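Myo-inositol phosphohydrolase (Mitsuokella multacida, PDB 4WU3) probably hydrolyses phosphate groups from inositol phosphates such as phytate, as a phosphatase related to the protein tyrosine phosphatases. Local coordinates at residues Asn63-Ser68 / Arg248-Met253; Asp87-Ser92 / Val254-Leu259; Asp223-Phe228 / Leu238-Tyr243; Ile270-Lys275 / Ile279-Glu284. The protein carries 2 engineered substitutions. One frame throughout, in Å; residues are numbered along the deposited sequence.

Contact 1: Asn63-Ser68 / Arg248-Met253. With PO4 (phosphate ion), chain G.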
# COMPACT_ATOMS: atom_id res chain seq x y z
N ASN A 63 -7.99 24.53 7.51
CA ASN A 63 -8.56 23.97 6.29
C ASN A 63 -10.07 23.94 6.27
O ASN A 63 -10.67 23.10 5.60
CB ASN A 63 -8.01 22.55 6.05
CG ASN A 63 -6.57 22.57 5.60
OD1 ASN A 63 -6.17 23.47 4.85
ND2 ASN A 63 -5.78 21.61 6.06
N PHE A 64 -10.70 24.85 6.99
CA PHE A 64 -12.15 24.94 6.95
C PHE A 64 -12.62 25.34 5.55
O PHE A 64 -12.07 26.26 4.94
CB PHE A 64 -12.68 25.95 7.96
CG PHE A 64 -14.17 26.10 7.89
CD1 PHE A 64 -15.00 25.26 8.63
CD2 PHE A 64 -14.74 27.03 7.06
CE1 PHE A 64 -16.36 25.37 8.54
CE2 PHE A 64 -16.11 27.15 6.98
CZ PHE A 64 -16.92 26.31 7.71
N ARG A 65 -13.63 24.67 5.03
CA ARG A 65 -14.30 25.15 3.83
C ARG A 65 -15.73 24.70 3.80
O ARG A 65 -16.09 23.69 4.42
CB ARG A 65 -13.59 24.69 2.56
CG ARG A 65 -13.67 23.19 2.26
CD ARG A 65 -12.60 22.42 3.02
NE ARG A 65 -12.28 21.15 2.38
CZ ARG A 65 -11.38 20.29 2.84
NH1 ARG A 65 -10.72 20.55 3.95
NH2 ARG A 65 -11.14 19.16 2.21
N MET A 66 -16.56 25.47 3.12
CA MET A 66 -17.93 25.08 2.86
C MET A 66 -18.03 24.70 1.40
O MET A 66 -17.26 25.17 0.57
CB MET A 66 -18.87 26.22 3.20
CG MET A 66 -19.11 26.34 4.70
SD MET A 66 -19.93 27.85 5.15
CE MET A 66 -21.44 27.78 4.20
N GLY A 67 -18.99 23.84 1.08
CA GLY A 67 -19.17 23.37 -0.28
C GLY A 67 -19.49 24.47 -1.25
O GLY A 67 -19.24 24.35 -2.45
N SER A 68 -20.05 25.56 -0.72
CA SER A 68 -20.44 26.71 -1.54
C SER A 68 -19.31 27.73 -1.71
O SER A 68 -19.50 28.76 -2.36
CB SER A 68 -21.68 27.40 -0.94
OG SER A 68 -21.44 27.85 0.39
N ARG A 248 -8.47 12.09 4.52
CA ARG A 248 -9.72 11.42 4.82
C ARG A 248 -10.87 12.39 4.63
O ARG A 248 -11.94 12.01 4.15
CB ARG A 248 -9.73 10.86 6.25
CG ARG A 248 -8.77 9.72 6.46
CD ARG A 248 -8.51 9.46 7.95
NE ARG A 248 -7.70 10.50 8.59
CZ ARG A 248 -7.38 10.50 9.88
NH1 ARG A 248 -6.64 11.47 10.39
NH2 ARG A 248 -7.81 9.52 10.68
N THR A 249 -10.65 13.66 5.00
CA THR A 249 -11.69 14.68 4.87
C THR A 249 -12.05 14.91 3.40
O THR A 249 -13.22 14.99 3.05
CB THR A 249 -11.29 16.00 5.56
OG1 THR A 249 -11.32 15.83 6.98
CG2 THR A 249 -12.24 17.12 5.21
N THR A 250 -11.05 14.98 2.54
CA THR A 250 -11.30 15.25 1.13
C THR A 250 -11.94 14.06 0.42
O THR A 250 -12.78 14.24 -0.45
CB THR A 250 -10.02 15.67 0.40
OG1 THR A 250 -9.54 16.87 1.00
CG2 THR A 250 -10.28 15.91 -1.08
N ILE A 251 -11.55 12.85 0.81
CA ILE A 251 -12.23 11.68 0.31
C ILE A 251 -13.72 11.80 0.56
O ILE A 251 -14.52 11.52 -0.34
CB ILE A 251 -11.75 10.38 0.99
CG1 ILE A 251 -10.36 9.99 0.49
CG2 ILE A 251 -12.73 9.26 0.73
CD1 ILE A 251 -9.69 8.93 1.35
N PHE A 252 -14.10 12.21 1.76
CA PHE A 252 -15.52 12.24 2.09
C PHE A 252 -16.27 13.45 1.56
O PHE A 252 -17.49 13.38 1.34
CB PHE A 252 -15.76 12.06 3.58
CG PHE A 252 -15.77 10.64 3.99
CD1 PHE A 252 -14.59 9.94 4.05
CD2 PHE A 252 -16.95 9.99 4.28
CE1 PHE A 252 -14.58 8.60 4.40
CE2 PHE A 252 -16.96 8.66 4.62
CZ PHE A 252 -15.78 7.96 4.68
N MET A 253 -15.56 14.55 1.33
CA MET A 253 -16.14 15.71 0.65
C MET A 253 -16.43 15.36 -0.81
O MET A 253 -17.46 15.78 -1.36
CB MET A 253 -15.18 16.90 0.72
CG MET A 253 -15.25 17.65 2.04
SD MET A 253 -16.85 18.45 2.29
CE MET A 253 -16.61 19.95 1.34
P PO4 G . -6.14 13.73 7.31
O1 PO4 G . -4.82 14.06 6.65
O2 PO4 G . -7.10 14.82 6.89
O3 PO4 G . -6.00 13.68 8.80
O4 PO4 G . -6.69 12.40 6.85
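Arg65 reaches across from strand 65-66 and lays its guanidinium group against the start of helix 247-261, where it meets the side chains of Thr249 and Thr250 differently. Past Thr249 it runs in the opposite direction; Arg65 NH2 lies 3.8 Å from Thr249 CG2, a methyl that approaches obliquely. Thr250 is crossed at about a right angle, and Thr250 OG1 lies at the guanidinium edge, 3.0 Å from Arg65 NH2; that hydroxyl is hydrogen-bonded to Met246 O. The other terminal nitrogen, Arg65 NH1, donates almost in the guanidinium plane to Asn63 O (3.0 Å, 163°) and also bonds Gly245 O, so the flat group is tied both to the residues just before its own strand and to the loop that leads into the helix. Met253 CG packs obliquely nearby.

On the same helix Arg248 is turned to the bound phosphate. With CG beside the backbone N (chi1 -68°) and the chain bent at chi3, its guanidinium edge faces the ion: Arg248 NE reaches phosphate O4 at 2.8 Å and Arg248 NH1 reaches O3 at 2.8 Å, while the backbone N also donates to O4. With an alanine here the phosphate is likely to lose its two-pronged grip from NE and NH1, and Glu124 its salt-bridge mate. Ser242 OG and the backbone N of Ala244 and Met246 also bond the ion, in an anion-binding P-loop at a helix N-terminus, as in protein tyrosine phosphatases.

Contact 2: Asp87-Ser92 / Val254-Leu259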
# COMPACT_ATOMS: atom_id res chain seq x y z
N ASP A 87 -23.68 24.68 -4.43
CA ASP A 87 -24.20 25.63 -3.46
C ASP A 87 -25.34 25.06 -2.59
O ASP A 87 -25.72 25.68 -1.58
CB ASP A 87 -24.64 26.91 -4.17
CG ASP A 87 -23.46 27.71 -4.72
OD1 ASP A 87 -22.30 27.28 -4.53
OD2 ASP A 87 -23.68 28.77 -5.32
N THR A 88 -25.87 23.90 -2.97
CA THR A 88 -27.00 23.29 -2.26
C THR A 88 -26.64 21.97 -1.57
O THR A 88 -27.51 21.18 -1.23
CB THR A 88 -28.16 23.02 -3.22
OG1 THR A 88 -27.71 22.17 -4.27
CG2 THR A 88 -28.69 24.32 -3.80
N MET A 89 -25.35 21.75 -1.35
CA MET A 89 -24.89 20.49 -0.79
C MET A 89 -25.00 20.46 0.73
O MET A 89 -25.04 19.39 1.33
CB MET A 89 -23.45 20.24 -1.20
CG MET A 89 -23.29 20.01 -2.69
SD MET A 89 -21.74 19.22 -3.12
CE MET A 89 -20.58 20.48 -2.59
N ASN A 90 -25.05 21.64 1.34
CA ASN A 90 -25.21 21.77 2.78
C ASN A 90 -24.13 21.01 3.51
O ASN A 90 -24.39 20.15 4.35
CB ASN A 90 -26.59 21.29 3.21
CG ASN A 90 -27.69 22.25 2.79
OD1 ASN A 90 -27.42 23.42 2.50
ND2 ASN A 90 -28.93 21.78 2.77
N VAL A 91 -22.90 21.38 3.20
CA VAL A 91 -21.77 20.63 3.65
C VAL A 91 -20.61 21.57 4.00
O VAL A 91 -20.44 22.61 3.36
CB VAL A 91 -21.34 19.65 2.54
CG1 VAL A 91 -20.56 20.37 1.45
CG2 VAL A 91 -20.52 18.53 3.13
N SER A 92 -19.85 21.21 5.03
CA SER A 92 -18.57 21.87 5.30
C SER A 92 -17.56 20.83 5.76
O SER A 92 -17.91 19.67 5.94
CB SER A 92 -18.70 23.01 6.33
OG SER A 92 -19.26 22.54 7.54
N VAL A 254 -15.51 14.60 -1.41
CA VAL A 254 -15.69 14.06 -2.76
C VAL A 254 -16.85 13.05 -2.82
O VAL A 254 -17.66 13.11 -3.74
CB VAL A 254 -14.40 13.40 -3.27
CG1 VAL A 254 -14.67 12.52 -4.49
CG2 VAL A 254 -13.38 14.47 -3.62
N MET A 255 -16.93 12.15 -1.85
CA MET A 255 -18.08 11.23 -1.77
C MET A 255 -19.42 11.99 -1.66
O MET A 255 -20.39 11.66 -2.34
CB MET A 255 -17.94 10.29 -0.58
CG MET A 255 -16.85 9.25 -0.74
SD MET A 255 -16.48 8.40 0.82
CE MET A 255 -18.03 7.53 1.11
N HIS A 256 -19.46 12.99 -0.80
CA HIS A 256 -20.66 13.81 -0.62
C HIS A 256 -21.08 14.46 -1.94
O HIS A 256 -22.23 14.35 -2.36
CB HIS A 256 -20.38 14.88 0.44
CG HIS A 256 -21.61 15.58 0.95
ND1 HIS A 256 -22.28 15.18 2.09
CD2 HIS A 256 -22.28 16.66 0.48
CE1 HIS A 256 -23.32 15.97 2.29
NE2 HIS A 256 -23.33 16.89 1.34
N ASP A 257 -20.12 15.11 -2.60
CA ASP A 257 -20.37 15.79 -3.87
C ASP A 257 -20.94 14.77 -4.87
O ASP A 257 -21.91 15.05 -5.57
CB ASP A 257 -19.05 16.38 -4.38
CG ASP A 257 -19.25 17.44 -5.46
OD1 ASP A 257 -20.30 17.45 -6.13
OD2 ASP A 257 -18.32 18.25 -5.66
N ILE A 258 -20.34 13.58 -4.90
CA ILE A 258 -20.79 12.52 -5.79
C ILE A 258 -22.23 12.08 -5.50
O ILE A 258 -23.04 11.89 -6.42
CB ILE A 258 -19.85 11.30 -5.68
CG1 ILE A 258 -18.55 11.56 -6.45
CG2 ILE A 258 -20.55 10.05 -6.17
CD1 ILE A 258 -17.41 10.65 -6.04
N LEU A 259 -22.55 11.90 -4.23
CA LEU A 259 -23.91 11.52 -3.81
C LEU A 259 -24.95 12.57 -4.22
O LEU A 259 -26.10 12.22 -4.50
CB LEU A 259 -23.96 11.31 -2.31
CG LEU A 259 -23.39 9.99 -1.80
CD1 LEU A 259 -23.15 10.04 -0.30
CD2 LEU A 259 -24.32 8.84 -2.17
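His256 projects from helix 247-261 onto Met89, in the loop before strand 91-94, and Val91, the first residue of that strand, part of the helix-on-sheet packing of a protein tyrosine phosphatase-like fold. Its CB leaves the helix toward the strand, and with CG anti to the backbone N (chi1 -167°) the imidazole extends across the gap. Beyond CG the ring lies beneath Val91 CG2, which is centred over one face in a CH-pi contact, 3.6 Å from the centroid of the His256 ring. Farther along one side of the ring, His256 CD2 comes within 4.1 Å of Met89 CB. ND1, on the other side, is hydrogen-bonded to Tyr240 OH on the adjoining strand. At the tip, His256 NE2 donates to Met89 O at 3.0 Å and 166°; the oxygen lies close to the ring plane, although the donor is tilted 34° from the carbonyl plane. Both ring nitrogens are thus engaged, which together with the covered face should fix the ring's rotation. A leucine in its place would probably leave Met89 O and Tyr240 OH without their imidazole partner and take away the flat surface under Val91.

One helix position on, Asp257 is held by Arg273 in a salt bridge and by Gln274 and Asn261. The Met89 side chain crosses it obliquely, Met89 SD lying 3.8 Å from both Asp257 CA and Asp257 OD1.

Contact 3: Asp223-Phe228 / Leu238-Tyr243. Engineered in segment 238-243: Ser242 (natural residue Cys). With PO4 (phosphate ion), chain G.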
# COMPACT_ATOMS: atom_id res chain seq x y z
N ASP A 223 -20.21 1.31 3.78
CA ASP A 223 -21.59 0.85 3.98
C ASP A 223 -22.25 1.55 5.18
O ASP A 223 -23.43 1.93 5.15
CB ASP A 223 -21.65 -0.66 4.23
CG ASP A 223 -21.59 -1.50 2.95
OD1 ASP A 223 -21.50 -0.95 1.83
OD2 ASP A 223 -21.62 -2.74 3.08
N LYS A 224 -21.47 1.67 6.25
CA LYS A 224 -21.94 2.28 7.47
C LYS A 224 -22.28 3.74 7.24
O LYS A 224 -23.33 4.21 7.68
CB LYS A 224 -20.90 2.13 8.58
CG LYS A 224 -21.36 2.73 9.89
CD LYS A 224 -20.31 2.62 10.98
CE LYS A 224 -20.91 3.04 12.32
NZ LYS A 224 -19.89 3.66 13.20
N PHE A 225 -21.41 4.46 6.53
CA PHE A 225 -21.68 5.85 6.19
C PHE A 225 -22.96 6.01 5.36
O PHE A 225 -23.77 6.90 5.64
CB PHE A 225 -20.52 6.48 5.42
CG PHE A 225 -20.84 7.84 4.89
CD1 PHE A 225 -20.85 8.93 5.74
CD2 PHE A 225 -21.15 8.02 3.55
CE1 PHE A 225 -21.16 10.19 5.26
CE2 PHE A 225 -21.46 9.27 3.07
CZ PHE A 225 -21.46 10.36 3.92
N LEU A 226 -23.13 5.17 4.35
CA LEU A 226 -24.29 5.23 3.46
C LEU A 226 -25.62 4.98 4.17
O LEU A 226 -26.63 5.66 3.92
CB LEU A 226 -24.14 4.24 2.31
CG LEU A 226 -23.07 4.67 1.31
CD1 LEU A 226 -22.76 3.59 0.29
CD2 LEU A 226 -23.52 5.96 0.63
N GLU A 227 -25.62 4.03 5.09
CA GLU A 227 -26.81 3.78 5.88
C GLU A 227 -27.12 4.97 6.82
O GLU A 227 -28.28 5.32 7.02
CB GLU A 227 -26.69 2.46 6.65
CG GLU A 227 -26.67 1.24 5.74
CD GLU A 227 -27.91 1.08 4.85
OE1 GLU A 227 -29.06 1.08 5.38
OE2 GLU A 227 -27.73 0.92 3.61
N PHE A 228 -26.09 5.62 7.36
CA PHE A 228 -26.27 6.89 8.08
C PHE A 228 -26.80 7.98 7.14
O PHE A 228 -27.72 8.74 7.47
CB PHE A 228 -24.94 7.32 8.68
CG PHE A 228 -24.84 8.78 9.01
CD1 PHE A 228 -25.45 9.31 10.15
CD2 PHE A 228 -24.07 9.63 8.22
CE1 PHE A 228 -25.33 10.65 10.46
CE2 PHE A 228 -23.93 10.98 8.54
CZ PHE A 228 -24.57 11.49 9.66
N LEU A 238 -23.92 18.57 7.10
CA LEU A 238 -22.82 17.66 7.39
C LEU A 238 -21.47 18.36 7.41
O LEU A 238 -21.09 19.05 6.46
CB LEU A 238 -22.77 16.54 6.34
CG LEU A 238 -23.95 15.56 6.36
CD1 LEU A 238 -23.66 14.37 5.46
CD2 LEU A 238 -24.25 15.09 7.77
N HIS A 239 -20.74 18.19 8.51
CA HIS A 239 -19.40 18.71 8.62
C HIS A 239 -18.44 17.55 8.80
O HIS A 239 -18.48 16.87 9.82
CB HIS A 239 -19.27 19.67 9.81
CG HIS A 239 -17.92 20.28 9.93
ND1 HIS A 239 -17.55 21.39 9.20
CD2 HIS A 239 -16.82 19.91 10.63
CE1 HIS A 239 -16.29 21.68 9.46
NE2 HIS A 239 -15.83 20.81 10.33
N TYR A 240 -17.60 17.31 7.79
CA TYR A 240 -16.63 16.22 7.82
C TYR A 240 -15.30 16.72 8.38
O TYR A 240 -14.84 17.82 8.05
CB TYR A 240 -16.37 15.67 6.42
CG TYR A 240 -17.58 15.11 5.73
CD1 TYR A 240 -18.07 13.85 6.05
CD2 TYR A 240 -18.23 15.82 4.73
CE1 TYR A 240 -19.18 13.33 5.42
CE2 TYR A 240 -19.34 15.31 4.09
CZ TYR A 240 -19.81 14.07 4.43
OH TYR A 240 -20.93 13.56 3.79
N HIS A 241 -14.68 15.91 9.22
CA HIS A 241 -13.34 16.23 9.66
C HIS A 241 -12.51 14.99 10.01
O HIS A 241 -13.03 13.93 10.38
CB HIS A 241 -13.40 17.19 10.84
CG HIS A 241 -13.50 16.52 12.16
ND1 HIS A 241 -12.39 16.03 12.83
CD2 HIS A 241 -14.56 16.24 12.94
CE1 HIS A 241 -12.78 15.48 13.96
NE2 HIS A 241 -14.09 15.59 14.05
N SER A 242 -11.20 15.15 9.89
CA SER A 242 -10.24 14.13 10.25
C SER A 242 -9.24 14.80 11.20
O SER A 242 -9.65 15.58 12.07
CB SER A 242 -9.58 13.58 9.00
OG SER A 242 -9.37 14.61 8.04
N TYR A 243 -7.94 14.51 11.06
CA TYR A 243 -6.97 15.29 11.83
C TYR A 243 -6.62 16.61 11.11
O TYR A 243 -6.79 17.69 11.68
CB TYR A 243 -5.68 14.53 12.16
CG TYR A 243 -4.71 15.46 12.86
CD1 TYR A 243 -4.97 15.92 14.14
CD2 TYR A 243 -3.59 15.94 12.21
CE1 TYR A 243 -4.13 16.81 14.77
CE2 TYR A 243 -2.72 16.83 12.84
CZ TYR A 243 -3.00 17.26 14.12
OH TYR A 243 -2.16 18.15 14.76
P PO4 G . -6.14 13.73 7.31
O1 PO4 G . -4.82 14.06 6.65
O2 PO4 G . -7.10 14.82 6.89
O3 PO4 G . -6.00 13.68 8.80
O4 PO4 G . -6.69 12.40 6.85
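Phe225 and Tyr240 form the tight part of this contact, where helix 219-230 packs on strand 237-241 of the mixed sheet in the phosphatase fold. The two side chains cross at about a right angle. Phe225 CZ comes to 3.2 Å from Tyr240 OH, which lies at the edge of the phenylalanine ring; Phe225 CE1 in turn lies in the plane of the tyrosine ring, at its edge, 3.7 Å from Tyr240 CE1. The rings therefore meet rim to rim, with neither laid over the face of the other. The buried hydroxyl is satisfied by a hydrogen bond with His256 ND1 of helix 247-261.

One helical turn on, the packing is looser. Phe228, which is partly exposed, and the buried Leu238 run alongside each other in opposing senses, and the CZ and CE2 rim of Phe228 meets one methyl obliquely, Phe228 CZ to Leu238 CD2 at 4.1 Å.

Beyond the helix, the strand runs out into the phosphate-binding loop. His241 ND1 donates to Ser242 O in the carbonyl plane, on a lone pair, which braces the backbone there. Ser242, engineered in place of the natural cysteine, takes its OG to 2.6 Å from phosphate O2 and donates a hydrogen bond to it.

Contact 4: Ile270-Lys275 / Ile279-Glu284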
# COMPACT_ATOMS: atom_id res chain seq x y z
N ILE A 270 -15.53 16.93 -10.21
CA ILE A 270 -15.70 16.83 -8.78
C ILE A 270 -14.33 16.84 -8.08
O ILE A 270 -14.10 17.63 -7.16
CB ILE A 270 -16.53 15.59 -8.41
CG1 ILE A 270 -17.98 15.78 -8.90
CG2 ILE A 270 -16.51 15.36 -6.92
CD1 ILE A 270 -18.91 14.64 -8.55
N ILE A 271 -13.42 15.99 -8.53
CA ILE A 271 -12.07 15.92 -7.96
C ILE A 271 -11.40 17.29 -7.99
O ILE A 271 -10.85 17.74 -6.98
CB ILE A 271 -11.19 14.91 -8.74
CG1 ILE A 271 -11.68 13.48 -8.50
CG2 ILE A 271 -9.72 15.03 -8.32
CD1 ILE A 271 -11.54 13.03 -7.06
N GLN A 272 -11.45 17.96 -9.14
CA GLN A 272 -10.85 19.28 -9.28
C GLN A 272 -11.53 20.30 -8.38
O GLN A 272 -10.84 21.06 -7.70
CB GLN A 272 -10.92 19.77 -10.72
CG GLN A 272 -9.84 19.20 -11.61
CD GLN A 272 -8.47 19.38 -11.00
OE1 GLN A 272 -8.02 20.50 -10.78
NE2 GLN A 272 -7.80 18.27 -10.70
N ARG A 273 -12.86 20.35 -8.36
CA ARG A 273 -13.49 21.41 -7.58
C ARG A 273 -13.28 21.23 -6.07
O ARG A 273 -13.13 22.22 -5.35
CB ARG A 273 -14.95 21.64 -7.96
CG ARG A 273 -15.94 20.55 -7.59
CD ARG A 273 -17.16 20.71 -8.48
NE ARG A 273 -18.32 20.00 -7.97
CZ ARG A 273 -19.56 20.21 -8.39
NH1 ARG A 273 -19.80 21.11 -9.35
NH2 ARG A 273 -20.56 19.53 -7.87
N GLN A 274 -13.20 19.99 -5.60
CA GLN A 274 -12.91 19.76 -4.19
C GLN A 274 -11.48 20.15 -3.83
O GLN A 274 -11.19 20.43 -2.67
CB GLN A 274 -13.22 18.32 -3.78
CG GLN A 274 -14.71 17.98 -3.81
CD GLN A 274 -15.55 18.78 -2.81
OE1 GLN A 274 -15.11 19.09 -1.70
NE2 GLN A 274 -16.79 19.10 -3.21
N LYS A 275 -10.59 20.18 -4.82
CA LYS A 275 -9.25 20.75 -4.60
C LYS A 275 -9.34 22.27 -4.57
O LYS A 275 -8.74 22.91 -3.71
CB LYS A 275 -8.26 20.32 -5.68
CG LYS A 275 -7.02 21.21 -5.76
CD LYS A 275 -6.10 20.97 -4.58
CE LYS A 275 -5.17 22.15 -4.31
NZ LYS A 275 -5.84 23.26 -3.56
N ILE A 279 -7.81 21.67 -0.19
CA ILE A 279 -6.37 21.60 -0.02
C ILE A 279 -5.77 20.39 -0.76
O ILE A 279 -4.58 20.38 -1.08
CB ILE A 279 -6.03 21.57 1.49
CG1 ILE A 279 -4.53 21.48 1.73
CG2 ILE A 279 -6.74 20.42 2.18
CD1 ILE A 279 -3.79 22.75 1.36
N VAL A 280 -6.60 19.39 -1.07
CA VAL A 280 -6.11 18.17 -1.70
C VAL A 280 -6.81 17.81 -3.02
O VAL A 280 -8.05 17.88 -3.14
CB VAL A 280 -6.22 16.95 -0.75
CG1 VAL A 280 -5.77 15.68 -1.45
CG2 VAL A 280 -5.37 17.19 0.48
N ASP A 281 -5.97 17.44 -3.98
CA ASP A 281 -6.38 16.84 -5.25
C ASP A 281 -6.11 15.33 -5.21
O ASP A 281 -4.97 14.88 -5.32
CB ASP A 281 -5.61 17.50 -6.40
CG ASP A 281 -6.03 16.99 -7.77
OD1 ASP A 281 -6.78 15.98 -7.86
OD2 ASP A 281 -5.61 17.61 -8.76
N LEU A 282 -7.17 14.55 -5.03
CA LEU A 282 -7.04 13.11 -4.88
C LEU A 282 -6.44 12.42 -6.10
O LEU A 282 -5.97 11.29 -5.99
CB LEU A 282 -8.40 12.49 -4.55
CG LEU A 282 -8.96 12.93 -3.21
CD1 LEU A 282 -10.32 12.30 -2.99
CD2 LEU A 282 -8.00 12.54 -2.12
N SER A 283 -6.42 13.08 -7.26
CA SER A 283 -5.83 12.48 -8.46
C SER A 283 -4.32 12.74 -8.57
O SER A 283 -3.65 12.23 -9.47
CB SER A 283 -6.54 13.01 -9.71
OG SER A 283 -6.20 14.35 -9.96
N GLU A 284 -3.79 13.54 -7.66
CA GLU A 284 -2.38 13.87 -7.71
C GLU A 284 -1.56 12.81 -6.98
O GLU A 284 -1.70 12.61 -5.77
CB GLU A 284 -2.13 15.25 -7.11
CG GLU A 284 -0.74 15.80 -7.38
CD GLU A 284 -0.58 17.24 -6.94
OE1 GLU A 284 -1.57 18.00 -6.97
OE2 GLU A 284 0.55 17.62 -6.57
O HOH W 1 -9.77 16.25 -4.87
O HOH W 2 -9.04 15.46 -11.67
O HOH W 3 -9.62 19.27 -0.62
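The Gln272 amide and the Asp281 carboxylate meet with their planes 69° apart. Gln272 NE2 donates to Asp281 OD2 at 3.0 Å, the bond bent to 146°, and it approaches from above the carboxylate plane, not within it. Although the glutamine's CB leads away from the loop, the bend at chi2 (-51°) brings its amide back to the aspartate. The other oxygen, Asp281 OD1, is gripped twice from one face of the plane: by Ser283 OG at 2.7 Å, on the syn side, and by Ser283 N. Ile271 comes at about a right angle to the aspartate and puts its methyl CG2 close to OD1, while Ile271 CD1 packs on Leu282 CB at 4.1 Å. Lys275 lies across the loop by its aliphatic part, CB facing Asp281 CB and CD close to Asp281 N; its CA also makes a CH contact with Val280 O.

Ordered waters bridge the two segments. One molecule gives hydrogen bonds to Ile271 O and Val280 O and accepts from Leu282 N, so that it joins the helix backbone to the loop. Another accepts from Gln272 NE2. The bond from Ser283 N to OD1 makes an Asx turn at Asp281, overlaid on a type I beta turn that runs to Glu284, in the connection that folds back along helix 267-276 before helix 291-313.

In the fold
Contacts 1 and 2 share helix 247-261, and their strands 65-66 and 91-94 are neighbours in one sheet, where Gly67 N lies 3.0 Å from Val91 O; their centres are 9 Å apart. Contact 3 joins both: Thr249 OG1 is 2.5 Å from Ser242 OG beside the phosphate that contacts 1 and 3 both touch, and His256 ND1 is 2.7 Å from Tyr240 OH. Contact 4 is fixed to contact 2 by a salt bridge, Asp257 OD1 to Arg273 NH2 at 2.7 Å, yet stays about 8 Å from contact 3 at the nearest atoms. Bound inositol tetrakisphosphate lies about 11 Å from the Thr250 side chain and about 8 Å from that of Val280.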